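Sensor protein CzcS (Pseudomonas aeruginosa, PDB 5GPO) senses zinc through the sensor domain described here and, as a membrane histidine kinase, probably passes the signal on through a two-component system. Local coordinates at residues B[51-56]-B[122-127]; B[55-60]-B[116-121]; B[92-97]-B[106-111]. All coordinates share one frame; numbering follows the deposited sequence. Where two conformers were deposited one is given.

Interaction 1: residues B[51-56]-B[122-127]; sequences LHLSIL and VLLSSE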
ATOM      1  N   LEU B  51      -4.200  -3.303   3.094  1.00 20.20           N
ATOM      2  CA  LEU B  51      -4.305  -4.466   2.240  1.00 20.60           C
ATOM      3  C   LEU B  51      -3.191  -5.435   2.617  1.00 15.98           C
ATOM      4  O   LEU B  51      -2.112  -5.024   3.056  1.00 19.11           O
ATOM      5  CB  LEU B  51      -4.210  -4.048   0.765  1.00 18.72           C
ATOM      6  CG  LEU B  51      -5.250  -3.088   0.188  1.00 20.95           C
ATOM      7  CD1 LEU B  51      -4.674  -2.424  -1.042  1.00 22.06           C
ATOM      8  CD2 LEU B  51      -6.520  -3.857  -0.186  1.00 17.09           C
ATOM      9  N   HIS B  52      -3.469  -6.730   2.492  1.00 17.88           N
ATOM     10  CA  HIS B  52      -2.439  -7.724   2.736  1.00 18.87           C
ATOM     11  C   HIS B  52      -2.521  -8.792   1.656  1.00 19.31           C
ATOM     12  O   HIS B  52      -3.615  -9.151   1.210  1.00 20.41           O
ATOM     13  CB  HIS B  52      -2.582  -8.354   4.125  1.00 18.28           C
ATOM     14  CG  HIS B  52      -1.440  -9.256   4.492  1.00 21.01           C
ATOM     15  ND1 HIS B  52      -1.417 -10.592   4.163  1.00 23.15           N
ATOM     16  CD2 HIS B  52      -0.278  -9.011   5.148  1.00 24.42           C
ATOM     17  CE1 HIS B  52      -0.297 -11.140   4.607  1.00 17.98           C
ATOM     18  NE2 HIS B  52       0.415 -10.199   5.205  1.00 25.04           N
ATOM     19  N   LEU B  53      -1.366  -9.256   1.201  1.00 16.24           N
ATOM     20  CA  LEU B  53      -1.342 -10.251   0.134  1.00 22.08           C
ATOM     21  C   LEU B  53      -0.488 -11.440   0.537  1.00 21.90           C
ATOM     22  O   LEU B  53       0.672 -11.271   0.935  1.00 14.09           O
ATOM     23  CB  LEU B  53      -0.833  -9.636  -1.170  1.00 16.72           C
ATOM     24  CG  LEU B  53      -0.796 -10.560  -2.401  1.00 20.27           C
ATOM     25  CD1 LEU B  53      -2.172 -11.165  -2.670  1.00 17.67           C
ATOM     26  CD2 LEU B  53      -0.299  -9.797  -3.618  1.00 21.42           C
ATOM     27  N   SER B  54      -1.075 -12.636   0.456  1.00 18.83           N
ATOM     28  CA  SER B  54      -0.390 -13.894   0.735  0.73 18.94           C
ATOM     29  C   SER B  54      -0.421 -14.757  -0.505  1.00 21.21           C
ATOM     30  O   SER B  54      -1.493 -14.987  -1.086  1.00 23.34           O
ATOM     31  CB  SER B  54      -1.045 -14.655   1.892  0.73 19.42           C
ATOM     32  OG  SER B  54      -0.813 -14.036   3.133  0.73 19.11           O
ATOM     33  N   ILE B  55       0.742 -15.243  -0.923  1.00 18.89           N
ATOM     34  CA  ILE B  55       0.860 -16.113  -2.079  1.00 19.41           C
ATOM     35  C   ILE B  55       1.575 -17.372  -1.632  1.00 18.51           C
ATOM     36  O   ILE B  55       2.696 -17.296  -1.120  1.00 21.59           O
ATOM     37  CB  ILE B  55       1.599 -15.407  -3.220  1.00 19.85           C
ATOM     38  CG1 ILE B  55       0.724 -14.231  -3.667  1.00 20.91           C
ATOM     39  CG2 ILE B  55       1.895 -16.381  -4.364  1.00 22.60           C
ATOM     40  CD1 ILE B  55       1.103 -13.660  -4.955  1.00 31.06           C
ATOM     41  N   LEU B  56       0.906 -18.521  -1.779  1.00 15.26           N
ATOM     42  CA  LEU B  56       1.399 -19.819  -1.328  1.00 21.90           C
ATOM     43  C   LEU B  56       1.625 -20.720  -2.530  1.00 18.79           C
ATOM     44  O   LEU B  56       0.819 -20.721  -3.463  1.00 19.99           O
ATOM     45  CB  LEU B  56       0.396 -20.517  -0.400  1.00 20.59           C
ATOM     46  CG  LEU B  56      -0.323 -19.658   0.635  1.00 25.34           C
ATOM     47  CD1 LEU B  56      -1.290 -20.504   1.438  1.00 36.33           C
ATOM     48  CD2 LEU B  56       0.693 -19.010   1.524  1.00 20.37           C
ATOM     49  N   VAL B 122      -3.641 -17.562  -3.980  1.00 18.11           N
ATOM     50  CA  VAL B 122      -3.495 -16.127  -3.745  1.00 18.67           C
ATOM     51  C   VAL B 122      -4.583 -15.713  -2.774  1.00 19.17           C
ATOM     52  O   VAL B 122      -5.773 -15.906  -3.050  1.00 21.30           O
ATOM     53  CB  VAL B 122      -3.598 -15.318  -5.047  1.00 17.20           C
ATOM     54  CG1 VAL B 122      -3.547 -13.794  -4.737  1.00 19.03           C
ATOM     55  CG2 VAL B 122      -2.481 -15.722  -6.021  1.00 19.70           C
ATOM     56  N   LEU B 123      -4.181 -15.138  -1.649  1.00 17.98           N
ATOM     57  CA  LEU B 123      -5.097 -14.728  -0.591  1.00 17.15           C
ATOM     58  C   LEU B 123      -4.971 -13.219  -0.419  1.00 19.81           C
ATOM     59  O   LEU B 123      -3.968 -12.733   0.116  1.00 18.88           O
ATOM     60  CB  LEU B 123      -4.782 -15.463   0.713  1.00 19.01           C
ATOM     61  CG  LEU B 123      -4.759 -16.989   0.646  1.00 18.03           C
ATOM     62  CD1 LEU B 123      -4.372 -17.618   1.998  1.00 17.82           C
ATOM     63  CD2 LEU B 123      -6.098 -17.538   0.214  1.00 23.19           C
ATOM     64  N   LEU B 124      -5.983 -12.477  -0.863  1.00 18.22           N
ATOM     65  CA  LEU B 124      -5.979 -11.023  -0.788  1.00 18.88           C
ATOM     66  C   LEU B 124      -7.004 -10.556   0.239  1.00 17.85           C
ATOM     67  O   LEU B 124      -8.196 -10.885   0.143  1.00 18.37           O
ATOM     68  CB  LEU B 124      -6.262 -10.413  -2.163  1.00 14.15           C
ATOM     69  CG  LEU B 124      -6.374  -8.893  -2.295  1.00 15.51           C
ATOM     70  CD1 LEU B 124      -5.066  -8.182  -1.949  1.00 17.04           C
ATOM     71  CD2 LEU B 124      -6.790  -8.572  -3.742  1.00 18.59           C
ATOM     72  N   SER B 125      -6.546  -9.771   1.206  1.00 21.15           N
ATOM     73  CA  SER B 125      -7.383  -9.369   2.327  1.00 19.73           C
ATOM     74  C   SER B 125      -7.425  -7.854   2.419  1.00 23.72           C
ATOM     75  O   SER B 125      -6.460  -7.164   2.076  1.00 21.56           O
ATOM     76  CB  SER B 125      -6.879  -9.963   3.641  1.00 21.30           C
ATOM     77  OG  SER B 125      -7.044 -11.368   3.666  1.00 33.92           O
ATOM     78  N   SER B 126      -8.558  -7.340   2.878  1.00 24.62           N
ATOM     79  CA  SER B 126      -8.785  -5.906   2.950  0.54 21.71           C
ATOM     80  C   SER B 126      -9.542  -5.563   4.221  1.00 24.93           C
ATOM     81  O   SER B 126     -10.464  -6.283   4.613  1.00 27.51           O
ATOM     82  CB  SER B 126      -9.582  -5.409   1.741  0.54 26.03           C
ATOM     83  OG  SER B 126     -10.876  -5.987   1.734  0.54 24.05           O
ATOM     84  N   GLU B 127      -9.153  -4.457   4.854  1.00 25.92           N
ATOM     85  CA  GLU B 127      -9.931  -3.908   5.956  1.00 31.32           C
ATOM     86  C   GLU B 127     -11.215  -3.304   5.406  1.00 34.83           C
ATOM     87  O   GLU B 127     -11.171  -2.438   4.526  1.00 44.07           O
ATOM     88  CB  GLU B 127      -9.150  -2.816   6.685  1.00 38.18           C
ATOM     89  CG  GLU B 127      -8.028  -3.251   7.591  1.00 44.33           C
ATOM     90  CD  GLU B 127      -7.577  -2.109   8.501  1.00 48.49           C
ATOM     91  OE1 GLU B 127      -7.875  -2.153   9.715  1.00 48.15           O
ATOM     92  OE2 GLU B 127      -6.963  -1.145   7.993  1.00 39.08           O
TER
HETATM   93  O   HOH W   1      -3.524 -11.947   3.029  1.00 23.29           O
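Four backbone hydrogen bonds tie strand 51-56 to strand 122-127, two at each of the hydrogen-bonded pairs His52–Ser125 and Ser54–Leu123. The shortest, Leu123 N to Ser54 O at 2.8 Å, runs nearly along the C=O axis and is almost straight, whereas His52 N meets Ser125 O from above the carbonyl plane. The non-hydrogen-bonded pair Leu53–Leu124 lies between these, with Leu51–Ser126 and Ile55–Val122 beyond them. Leu53 holds CG anti to its backbone N (chi1 -178°), which swings CD1 across to Val122 CG1, 3.6 Å away; the two side chains cross obliquely. Leu124, with the same anti torsion, sends its CD1 back over the strand to 3.6 Å from His52 O. Aliphatic residues suit positions 51, 53, 55, 122 and 124, whose apolar ends face the second subunit or neighbouring strands; Ser126, on the same face, bonds Leu106 O through OG.

The face of His52, Ser54, Leu123 and Ser125 is more polar. A water lies in the plane of the His52 ring, 2.7 Å from ND1, and donates to Leu123 O at 3.0 Å, so one carbonyl accepts from both Ser54 N and the water. Ser125 OG is hydrogen-bonded to Ser107 OG.

Further out, helix 75-86 packs on this polar face, Leu81 against Leu123 and Asn78 against both Ser54 and Ser125. Opposite, Leu51, Leu53, Ile55 and Ser126 meet Lys16, Ile20, Leu41 and Leu13 of the second subunit. In the five-stranded antiparallel sheet, strand 119-127 is the middle strand and 51-57 its neighbour, flanked by 104-113 and 63-68 respectively.

Interaction 2: residues B[55-60]-B[116-121]; sequences ILDSRS and NGTPVQ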
ATOM      1  N   ILE B  55       0.742 -15.243  -0.923  1.00 18.89           N
ATOM      2  CA  ILE B  55       0.860 -16.113  -2.079  1.00 19.41           C
ATOM      3  C   ILE B  55       1.575 -17.372  -1.632  1.00 18.51           C
ATOM      4  O   ILE B  55       2.696 -17.296  -1.120  1.00 21.59           O
ATOM      5  CB  ILE B  55       1.599 -15.407  -3.220  1.00 19.85           C
ATOM      6  CG1 ILE B  55       0.724 -14.231  -3.667  1.00 20.91           C
ATOM      7  CG2 ILE B  55       1.895 -16.381  -4.364  1.00 22.60           C
ATOM      8  CD1 ILE B  55       1.103 -13.660  -4.955  1.00 31.06           C
ATOM      9  N   LEU B  56       0.906 -18.521  -1.779  1.00 15.26           N
ATOM     10  CA  LEU B  56       1.399 -19.819  -1.328  1.00 21.90           C
ATOM     11  C   LEU B  56       1.625 -20.720  -2.530  1.00 18.79           C
ATOM     12  O   LEU B  56       0.819 -20.721  -3.463  1.00 19.99           O
ATOM     13  CB  LEU B  56       0.396 -20.517  -0.400  1.00 20.59           C
ATOM     14  CG  LEU B  56      -0.323 -19.658   0.635  1.00 25.34           C
ATOM     15  CD1 LEU B  56      -1.290 -20.504   1.438  1.00 36.33           C
ATOM     16  CD2 LEU B  56       0.693 -19.010   1.524  1.00 20.37           C
ATOM     17  N   ASP B  57       2.718 -21.485  -2.496  1.00 19.03           N
ATOM     18  CA  ASP B  57       2.894 -22.610  -3.414  1.00 17.48           C
ATOM     19  C   ASP B  57       1.774 -23.633  -3.214  1.00 19.46           C
ATOM     20  O   ASP B  57       1.617 -24.198  -2.123  1.00 22.41           O
ATOM     21  CB  ASP B  57       4.273 -23.242  -3.169  1.00 26.96           C
ATOM     22  CG  ASP B  57       4.758 -24.112  -4.335  1.00 25.78           C
ATOM     23  OD1 ASP B  57       4.033 -25.025  -4.758  1.00 28.31           O
ATOM     24  OD2 ASP B  57       5.883 -23.888  -4.819  1.00 27.79           O
ATOM     25  N   SER B  58       0.982 -23.861  -4.273  1.00 16.42           N
ATOM     26  CA  SER B  58      -0.128 -24.806  -4.210  1.00 21.17           C
ATOM     27  C   SER B  58       0.336 -26.219  -3.883  1.00 20.46           C
ATOM     28  O   SER B  58      -0.428 -27.002  -3.322  1.00 17.60           O
ATOM     29  CB  SER B  58      -0.880 -24.846  -5.542  1.00 17.08           C
ATOM     30  OG  SER B  58      -1.504 -23.604  -5.847  1.00 25.44           O
ATOM     31  N   ARG B  59       1.553 -26.577  -4.272  1.00 18.31           N
ATOM     32  CA  ARG B  59       1.965 -27.973  -4.128  1.00 20.32           C
ATOM     33  C   ARG B  59       2.354 -28.301  -2.697  1.00 18.66           C
ATOM     34  O   ARG B  59       2.070 -29.405  -2.213  1.00 23.91           O
ATOM     35  CB  ARG B  59       3.103 -28.263  -5.099  1.00 16.54           C
ATOM     36  CG  ARG B  59       2.705 -27.978  -6.533  1.00 25.16           C
ATOM     37  CD  ARG B  59       3.919 -27.813  -7.413  1.00 24.10           C
ATOM     38  NE  ARG B  59       4.745 -26.679  -7.017  1.00 21.08           N
ATOM     39  CZ  ARG B  59       5.858 -26.321  -7.648  1.00 25.36           C
ATOM     40  NH1 ARG B  59       6.265 -27.017  -8.702  1.00 26.31           N
ATOM     41  NH2 ARG B  59       6.562 -25.279  -7.236  1.00 22.41           N
ATOM     42  N   SER B  60       2.969 -27.348  -1.991  1.00 22.27           N
ATOM     43  CA  SER B  60       3.471 -27.573  -0.640  1.00 20.25           C
ATOM     44  C   SER B  60       2.682 -26.862   0.451  1.00 23.44           C
ATOM     45  O   SER B  60       2.809 -27.229   1.618  1.00 22.91           O
ATOM     46  CB  SER B  60       4.934 -27.125  -0.539  1.00 24.15           C
ATOM     47  OG  SER B  60       5.068 -25.722  -0.749  1.00 23.75           O
ATOM     48  N   ASN B 116       6.389 -18.469 -14.485  1.00 42.46           N
ATOM     49  CA  ASN B 116       7.461 -19.451 -14.445  1.00 35.29           C
ATOM     50  C   ASN B 116       6.963 -20.871 -14.187  1.00 39.79           C
ATOM     51  O   ASN B 116       7.786 -21.775 -14.033  1.00 38.50           O
ATOM     52  CB  ASN B 116       8.501 -19.056 -13.388  1.00 37.51           C
ATOM     53  CG  ASN B 116       7.896 -18.848 -12.005  1.00 38.84           C
ATOM     54  OD1 ASN B 116       6.857 -19.423 -11.665  1.00 42.31           O
ATOM     55  ND2 ASN B 116       8.556 -18.026 -11.194  1.00 34.71           N
ATOM     56  N   GLY B 117       5.648 -21.089 -14.138  1.00 36.23           N
ATOM     57  CA  GLY B 117       5.072 -22.405 -13.987  1.00 28.67           C
ATOM     58  C   GLY B 117       4.564 -22.731 -12.591  1.00 33.75           C
ATOM     59  O   GLY B 117       3.834 -23.716 -12.434  1.00 33.22           O
ATOM     60  N   THR B 118       4.923 -21.947 -11.580  1.00 28.77           N
ATOM     61  CA  THR B 118       4.561 -22.325 -10.202  1.00 26.89           C
ATOM     62  C   THR B 118       3.061 -22.201  -9.988  1.00 28.48           C
ATOM     63  O   THR B 118       2.509 -21.110 -10.189  1.00 27.51           O
ATOM     64  CB  THR B 118       5.284 -21.458  -9.170  1.00 29.14           C
ATOM     65  OG1 THR B 118       6.697 -21.485  -9.395  1.00 33.88           O
ATOM     66  CG2 THR B 118       4.988 -21.977  -7.747  1.00 27.96           C
ATOM     67  N   PRO B 119       2.365 -23.257  -9.556  1.00 29.10           N
ATOM     68  CA  PRO B 119       0.953 -23.103  -9.190  1.00 22.49           C
ATOM     69  C   PRO B 119       0.857 -22.506  -7.793  1.00 25.42           C
ATOM     70  O   PRO B 119       1.516 -22.975  -6.857  1.00 23.46           O
ATOM     71  CB  PRO B 119       0.409 -24.537  -9.239  1.00 25.67           C
ATOM     72  CG  PRO B 119       1.590 -25.376  -8.926  1.00 31.22           C
ATOM     73  CD  PRO B 119       2.803 -24.663  -9.468  1.00 27.57           C
ATOM     74  N   VAL B 120       0.062 -21.443  -7.661  1.00 20.55           N
ATOM     75  CA  VAL B 120      -0.010 -20.694  -6.414  1.00 19.09           C
ATOM     76  C   VAL B 120      -1.459 -20.480  -6.009  1.00 20.96           C
ATOM     77  O   VAL B 120      -2.376 -20.467  -6.843  1.00 19.93           O
ATOM     78  CB  VAL B 120       0.734 -19.330  -6.482  1.00 16.72           C
ATOM     79  CG1 VAL B 120       2.248 -19.533  -6.678  1.00 20.31           C
ATOM     80  CG2 VAL B 120       0.120 -18.376  -7.551  1.00 15.77           C
ATOM     81  N   GLN B 121      -1.664 -20.326  -4.706  1.00 15.93           N
ATOM     82  CA  GLN B 121      -2.927 -19.876  -4.142  1.00 17.13           C
ATOM     83  C   GLN B 121      -2.721 -18.458  -3.630  1.00 18.59           C
ATOM     84  O   GLN B 121      -1.739 -18.190  -2.929  1.00 16.13           O
ATOM     85  CB  GLN B 121      -3.403 -20.775  -2.997  1.00 18.39           C
ATOM     86  CG  GLN B 121      -3.470 -22.272  -3.310  1.00 21.21           C
ATOM     87  CD  GLN B 121      -4.727 -22.671  -4.062  1.00 22.66           C
ATOM     88  OE1 GLN B 121      -5.379 -21.844  -4.693  1.00 28.58           O
ATOM     89  NE2 GLN B 121      -5.078 -23.953  -3.988  1.00 25.52           N
TER
HETATM   90  O   HOH W   2       8.879 -22.882  -7.755  1.00 40.90           O
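An Asx turn closes the end of strand 51-57, just where the chain leaves the antiparallel sheet and strand 119-127 enters it. Leu56 and Gln121 form a hydrogen-bonded pair, Leu56 N reaching Gln121 O at 2.9 Å in a nearly straight bond. Two residues on, Ser58 N donates to Pro119 O at 2.8 Å, but from above the carbonyl plane, as the chain is already turning. Proline suits its place here through its ring, whose CG and CD pack on Arg59.

Asp57 organises the turn. With CG anti to the backbone N (chi1 -161°), its carboxylate receives Arg59 three times: OD1 takes Arg59 N on its anti lone pair and Arg59 NE, 2.9 Å away, on its syn lone pair, while OD2 takes NH2 on its syn side. The guanidinium grips side-on, with both oxygens close to its plane, and the bend at chi3 (-62°) brings it back over its own turn. Pro119 CD lies over one guanidinium face, offset toward the rim, and Arg59 CD packs on Pro119 CG at 3.7 Å. Thr118 CG2 rests against Asp57 OD2 at 3.6 Å. On the side facing the second subunit, Ile55 CG2 meets Val120 CB at 3.8 Å; on the helix side, Gln121 OE1 is hydrogen-bonded to Ser111 OG.

The bidentate salt bridge keeps the carboxylate and the guanidinium in nearly one plane, and the extra backbone donor on OD1 would be expected to favour the charged form of Asp57.

Interaction 3: residues B[92-97]-B[106-111]; sequences PVFQSW and LSIGAS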
ATOM      1  N   PRO B  92     -13.568 -16.995  -8.022  1.00 25.26           N
ATOM      2  CA  PRO B  92     -12.864 -16.710  -6.767  1.00 22.87           C
ATOM      3  C   PRO B  92     -13.748 -16.936  -5.533  1.00 26.31           C
ATOM      4  O   PRO B  92     -14.971 -16.832  -5.620  1.00 22.96           O
ATOM      5  CB  PRO B  92     -12.461 -15.237  -6.923  1.00 22.43           C
ATOM      6  CG  PRO B  92     -13.475 -14.666  -7.854  1.00 25.31           C
ATOM      7  CD  PRO B  92     -13.796 -15.775  -8.819  1.00 28.19           C
ATOM      8  N   VAL B  93     -13.126 -17.292  -4.417  1.00 20.84           N
ATOM      9  CA  VAL B  93     -13.822 -17.518  -3.156  1.00 17.05           C
ATOM     10  C   VAL B  93     -13.763 -16.240  -2.327  1.00 22.21           C
ATOM     11  O   VAL B  93     -12.685 -15.676  -2.118  1.00 18.65           O
ATOM     12  CB  VAL B  93     -13.197 -18.696  -2.382  1.00 27.29           C
ATOM     13  CG1 VAL B  93     -13.909 -18.890  -1.059  1.00 24.82           C
ATOM     14  CG2 VAL B  93     -13.250 -19.985  -3.207  1.00 26.72           C
ATOM     15  N   PHE B  94     -14.918 -15.795  -1.838  1.00 20.02           N
ATOM     16  CA  PHE B  94     -15.025 -14.620  -0.993  1.00 22.33           C
ATOM     17  C   PHE B  94     -15.192 -15.041   0.454  1.00 24.84           C
ATOM     18  O   PHE B  94     -15.818 -16.059   0.765  1.00 26.38           O
ATOM     19  CB  PHE B  94     -16.210 -13.738  -1.391  1.00 30.08           C
ATOM     20  CG  PHE B  94     -15.947 -12.879  -2.582  1.00 25.34           C
ATOM     21  CD1 PHE B  94     -15.363 -11.629  -2.426  1.00 29.36           C
ATOM     22  CD2 PHE B  94     -16.284 -13.311  -3.854  1.00 22.37           C
ATOM     23  CE1 PHE B  94     -15.115 -10.818  -3.531  1.00 28.02           C
ATOM     24  CE2 PHE B  94     -16.048 -12.506  -4.960  1.00 30.46           C
ATOM     25  CZ  PHE B  94     -15.457 -11.257  -4.795  1.00 24.20           C
ATOM     26  N   GLN B  95     -14.641 -14.231   1.347  1.00 24.06           N
ATOM     27  CA  GLN B  95     -14.745 -14.523   2.765  1.00 26.37           C
ATOM     28  C   GLN B  95     -14.892 -13.221   3.521  1.00 32.31           C
ATOM     29  O   GLN B  95     -14.041 -12.337   3.398  1.00 27.93           O
ATOM     30  CB  GLN B  95     -13.519 -15.279   3.253  1.00 23.25           C
ATOM     31  CG  GLN B  95     -13.566 -15.584   4.724  1.00 22.63           C
ATOM     32  CD  GLN B  95     -12.205 -15.940   5.239  1.00 24.38           C
ATOM     33  OE1 GLN B  95     -11.292 -15.101   5.244  1.00 26.14           O
ATOM     34  NE2 GLN B  95     -12.038 -17.188   5.650  1.00 28.25           N
ATOM     35  N   SER B  96     -15.973 -13.095   4.278  1.00 23.77           N
ATOM     36  CA  SER B  96     -16.054 -12.070   5.299  1.00 24.95           C
ATOM     37  C   SER B  96     -15.677 -12.703   6.628  1.00 28.31           C
ATOM     38  O   SER B  96     -15.854 -13.908   6.832  1.00 30.08           O
ATOM     39  CB  SER B  96     -17.446 -11.444   5.358  1.00 31.88           C
ATOM     40  OG  SER B  96     -17.814 -10.937   4.084  1.00 39.02           O
ATOM     41  N   TRP B  97     -15.102 -11.895   7.513  1.00 23.82           N
ATOM     42  CA  TRP B  97     -14.566 -12.408   8.764  1.00 29.75           C
ATOM     43  C   TRP B  97     -14.601 -11.291   9.791  1.00 34.59           C
ATOM     44  O   TRP B  97     -14.321 -10.136   9.461  1.00 35.51           O
ATOM     45  CB  TRP B  97     -13.136 -12.925   8.576  1.00 29.43           C
ATOM     46  CG  TRP B  97     -12.653 -13.860   9.648  1.00 23.63           C
ATOM     47  CD1 TRP B  97     -12.050 -13.516  10.830  1.00 23.67           C
ATOM     48  CD2 TRP B  97     -12.722 -15.286   9.632  1.00 21.58           C
ATOM     49  NE1 TRP B  97     -11.739 -14.648  11.544  1.00 25.89           N
ATOM     50  CE2 TRP B  97     -12.142 -15.747  10.836  1.00 26.82           C
ATOM     51  CE3 TRP B  97     -13.215 -16.223   8.717  1.00 24.28           C
ATOM     52  CZ2 TRP B  97     -12.045 -17.106  11.149  1.00 21.07           C
ATOM     53  CZ3 TRP B  97     -13.112 -17.576   9.023  1.00 22.38           C
ATOM     54  CH2 TRP B  97     -12.535 -18.005  10.235  1.00 24.26           C
ATOM     55  N   LEU B 106     -12.583  -8.411   4.663  1.00 22.17           N
ATOM     56  CA  LEU B 106     -13.063  -9.020   3.430  1.00 24.06           C
ATOM     57  C   LEU B 106     -11.857  -9.540   2.666  1.00 20.27           C
ATOM     58  O   LEU B 106     -10.907  -8.794   2.411  1.00 22.47           O
ATOM     59  CB  LEU B 106     -13.868  -8.038   2.575  1.00 27.48           C
ATOM     60  CG  LEU B 106     -14.349  -8.667   1.257  1.00 29.00           C
ATOM     61  CD1 LEU B 106     -15.191  -9.922   1.498  1.00 36.70           C
ATOM     62  CD2 LEU B 106     -15.116  -7.656   0.380  1.00 25.62           C
ATOM     63  N   SER B 107     -11.866 -10.834   2.375  1.00 20.72           N
ATOM     64  CA  SER B 107     -10.798 -11.467   1.629  1.00 22.66           C
ATOM     65  C   SER B 107     -11.366 -12.143   0.386  1.00 20.75           C
ATOM     66  O   SER B 107     -12.563 -12.446   0.295  1.00 20.97           O
ATOM     67  CB  SER B 107     -10.048 -12.502   2.470  1.00 17.89           C
ATOM     68  OG  SER B 107      -9.734 -12.007   3.752  1.00 23.39           O
ATOM     69  N   ILE B 108     -10.482 -12.350  -0.583  1.00 21.51           N
ATOM     70  CA  ILE B 108     -10.785 -13.069  -1.812  1.00 19.50           C
ATOM     71  C   ILE B 108      -9.609 -13.987  -2.082  1.00 20.60           C
ATOM     72  O   ILE B 108      -8.452 -13.625  -1.813  1.00 18.11           O
ATOM     73  CB  ILE B 108     -11.068 -12.101  -2.996  1.00 21.19           C
ATOM     74  CG1 ILE B 108     -11.668 -12.851  -4.195  1.00 21.59           C
ATOM     75  CG2 ILE B 108      -9.827 -11.313  -3.400  1.00 16.42           C
ATOM     76  CD1 ILE B 108     -12.100 -11.925  -5.332  1.00 19.39           C
ATOM     77  N   GLY B 109      -9.890 -15.191  -2.558  1.00 19.14           N
ATOM     78  CA  GLY B 109      -8.852 -16.149  -2.873  1.00 19.29           C
ATOM     79  C   GLY B 109      -9.060 -16.789  -4.232  1.00 21.55           C
ATOM     80  O   GLY B 109     -10.187 -16.992  -4.677  1.00 21.67           O
ATOM     81  N   ALA B 110      -7.947 -17.100  -4.894  1.00 18.21           N
ATOM     82  CA  ALA B 110      -8.033 -17.836  -6.146  1.00 18.02           C
ATOM     83  C   ALA B 110      -6.732 -18.580  -6.407  1.00 20.42           C
ATOM     84  O   ALA B 110      -5.657 -18.204  -5.930  1.00 19.48           O
ATOM     85  CB  ALA B 110      -8.370 -16.911  -7.326  1.00 17.62           C
ATOM     86  N   SER B 111      -6.848 -19.651  -7.183  1.00 18.31           N
ATOM     87  CA  SER B 111      -5.678 -20.360  -7.670  1.00 23.91           C
ATOM     88  C   SER B 111      -5.191 -19.689  -8.945  1.00 29.26           C
ATOM     89  O   SER B 111      -5.996 -19.222  -9.761  1.00 24.48           O
ATOM     90  CB  SER B 111      -5.987 -21.837  -7.931  1.00 23.34           C
ATOM     91  OG  SER B 111      -6.536 -22.473  -6.789  1.00 27.99           O
TER
HETATM   92  O   HOH W   3      -8.434 -14.344   4.639  1.00 21.69           O
HETATM   93  O   HOH W   4     -11.564 -12.369   5.308  1.00 28.56           O
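Phe94 and Ile108 make the densest part of this contact. They lie side by side and point the same way, so that Ile108 CG1 sits over the Phe94 ring face, 4.1 Å from its centroid and 13° off the normal. Ile108 holds CG1 anti to its backbone N (chi1 -168°), and the long CG1–CD1 arm of isoleucine reaches two partners: CD1 touches Phe94 CZ at 3.5 Å and, at roughly a right angle to it, Pro92 CB at 3.7 Å. Leu106 CD1 comes up at the edge of the same ring and presses to 3.3 Å from Gln95 O.

Beneath these side chains the strands form a beta hairpin, the outer one in the five-stranded sheet being 93-98. Two hydrogen-bonded pairs hold it, Val93–Gly109 and Gln95–Ser107, and the straightest bond, Ser107 N to Gln95 O at 2.8 Å, runs nearly along the C=O axis.

The face of Val93, Gln95 and Ser107 is looser between the strands, with water held under helix 75-86. One water donates to both side-chain oxygens, Gln95 OE1 and Ser107 OG; a second donates to the glutamine and accepts from the serine. Ser107 OG also bonds Ser125 OG of strand 119-127. Gln95 NE2, on an extended chain, donates to Ala77 O of the helix, where Val93 packs on Leu81 and Arg84. Arg10 and Leu17 of the second subunit lie against Phe94 and Ile108 on the apolar face. Solvent is nearest at exposed Ser96, whose OG only brushes Leu106 CD1 across the hairpin.

How the interactions relate
Interactions 1 and 2 hold the same two strands, 51-57 and 119-127, and share Ile55 and Leu56, yet they differ with depth. Interaction 1 is buried near the middle of the chain, and aliphatic contacts dominate its subunit-facing side; interaction 2, about 14 Å away between centres, lies at the partly exposed strand end and relies on a charged turn. Interaction 3, also buried, adds the hairpin at the sheet's other margin and brings in an aromatic ring. Strand 119-127 carries half of interactions 1 and 2 and pairs with strand 104-113 of interaction 3, as where Ser126 N lies 2.8 Å from Leu106 O, a probable hydrogen bond. Each contact also touches the second subunit.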